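Local atomic coordinates of Z-ring associated protein G (Haemophilus ducreyi, PDB entry 6UN9), a protein that probably takes part in cell division, envelope biogenesis and shape maintenance, its tetrameric helical coiled coil likely linking the Z-ring to septal peptidoglycan-synthesizing complexes. Residues Ile19-Lys22 with Ser23-Ala26. The protein carries 2 engineered substitutions. Residues are numbered along the deposited sequence; the frame is centred on the assembly and turned at random.
Sequences IQLK and SELA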
loop_
_atom_site.group_PDB
_atom_site.type_symbol
_atom_site.label_atom_id
_atom_site.label_comp_id
_atom_site.label_asym_id
_atom_site.label_seq_id
_atom_site.Cartn_x
_atom_site.Cartn_y
_atom_site.Cartn_z
ATOM N N ILE A 19 -0.629 50.673 -13.835
ATOM C CA ILE A 19 0.621 49.941 -13.604
ATOM C C ILE A 19 0.484 48.845 -12.548
ATOM O O ILE A 19 1.407 48.036 -12.384
ATOM C CB ILE A 19 1.820 50.852 -13.209
ATOM C CG1 ILE A 19 1.508 51.739 -11.994
ATOM C CG2 ILE A 19 2.336 51.675 -14.409
ATOM C CD1 ILE A 19 1.743 51.094 -10.641
ATOM N N GLN A 20 -0.627 48.807 -11.815
ATOM C CA GLN A 20 -0.794 47.789 -10.793
ATOM C C GLN A 20 -1.503 46.557 -11.351
ATOM O O GLN A 20 -1.038 45.422 -11.170
ATOM C CB GLN A 20 -1.561 48.363 -9.608
ATOM C CG GLN A 20 -1.590 47.446 -8.425
ATOM C CD GLN A 20 -2.090 48.133 -7.191
ATOM O OE1 GLN A 20 -3.161 48.747 -7.197
ATOM N NE2 GLN A 20 -1.308 48.054 -6.119
ATOM N N LEU A 21 -2.635 46.771 -12.024
ATOM C CA LEU A 21 -3.186 45.752 -12.902
ATOM C C LEU A 21 -2.086 45.100 -13.722
ATOM O O LEU A 21 -2.012 43.870 -13.807
ATOM C CB LEU A 21 -4.242 46.355 -13.834
ATOM C CG LEU A 21 -5.500 46.952 -13.220
ATOM C CD1 LEU A 21 -6.515 47.260 -14.314
ATOM C CD2 LEU A 21 -6.092 46.041 -12.165
ATOM N N LYS A 22 -1.201 45.902 -14.319
ATOM C CA LYS A 22 -0.097 45.299 -15.056
ATOM C C LYS A 22 0.740 44.391 -14.170
ATOM O O LYS A 22 1.266 43.384 -14.656
ATOM C CB LYS A 22 0.790 46.357 -15.699
ATOM C CG LYS A 22 0.324 46.720 -17.103
ATOM C CD LYS A 22 1.440 46.716 -18.151
ATOM C CE LYS A 22 0.852 47.029 -19.538
ATOM N NZ LYS A 22 1.860 47.239 -20.622
ATOM N N SER A 23 0.847 44.699 -12.873
ATOM C CA SER A 23 1.678 43.861 -12.019
ATOM C C SER A 23 0.895 42.651 -11.518
ATOM O O SER A 23 1.413 41.527 -11.528
ATOM C CB SER A 23 2.275 44.667 -10.857
ATOM O OG SER A 23 1.337 44.897 -9.824
ATOM N N GLU A 24 -0.357 42.838 -11.120
ATOM C CA GLU A 24 -1.077 41.688 -10.609
ATOM C C GLU A 24 -1.610 40.771 -11.710
ATOM O O GLU A 24 -1.989 39.628 -11.408
ATOM C CB GLU A 24 -2.200 42.144 -9.674
ATOM C CG GLU A 24 -3.232 43.046 -10.251
ATOM C CD GLU A 24 -4.011 43.754 -9.153
ATOM O OE1 GLU A 24 -3.949 43.281 -7.995
ATOM O OE2 GLU A 24 -4.665 44.785 -9.438
ATOM N N LEU A 25 -1.610 41.205 -12.974
ATOM C CA LEU A 25 -1.844 40.235 -14.043
ATOM C C LEU A 25 -0.600 39.404 -14.321
ATOM O O LEU A 25 -0.702 38.219 -14.634
ATOM C CB LEU A 25 -2.287 40.919 -15.330
ATOM C CG LEU A 25 -2.871 39.885 -16.295
ATOM C CD1 LEU A 25 -4.098 39.221 -15.691
ATOM C CD2 LEU A 25 -3.197 40.479 -17.653
ATOM N N ALA A 26 0.581 40.015 -14.241
ATOM C CA ALA A 26 1.816 39.255 -14.372
ATOM C C ALA A 26 2.026 38.348 -13.165
ATOM O O ALA A 26 2.439 37.192 -13.311
ATOM C CB ALA A 26 2.994 40.206 -14.552
#
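S23 and E24 both bind the carbonyl oxygen of Q20, one turn earlier in the same helix. The amide of E24 supplies the regular helical bond, N to Q20 O 2.7 Å, nearly straight at 163°. The hydroxyl of S23 adds a second, OG to Q20 O 2.8 Å, in the carbonyl plane on a lone pair. With chi1 at 78°, OG sits between backbone N and carbonyl carbon and is directed back down the helix; serine suits an exposed helical site because its short hydroxyl can be satisfied by such a backbone oxygen. E24 also turns back: chi1 of 59° and an otherwise extended chain bring its methylene CG beside Q20 O and a carboxylate oxygen, OE2, alongside the CD2 methyl of L21. The charged end suits a partly exposed flank, where the E24 and Q20 side chains cross obliquely, OE2 4.2 Å from Q20 CG. The following bond of the helix is L25 N to L21 O, 2.8 Å. Both segments belong to helix 16-37, within the predicted coiled coil. Nonpolar L21 suits its buried position there, packing on L21 of a second subunit, while E24 and L25 meet that subunit's L25 and E24.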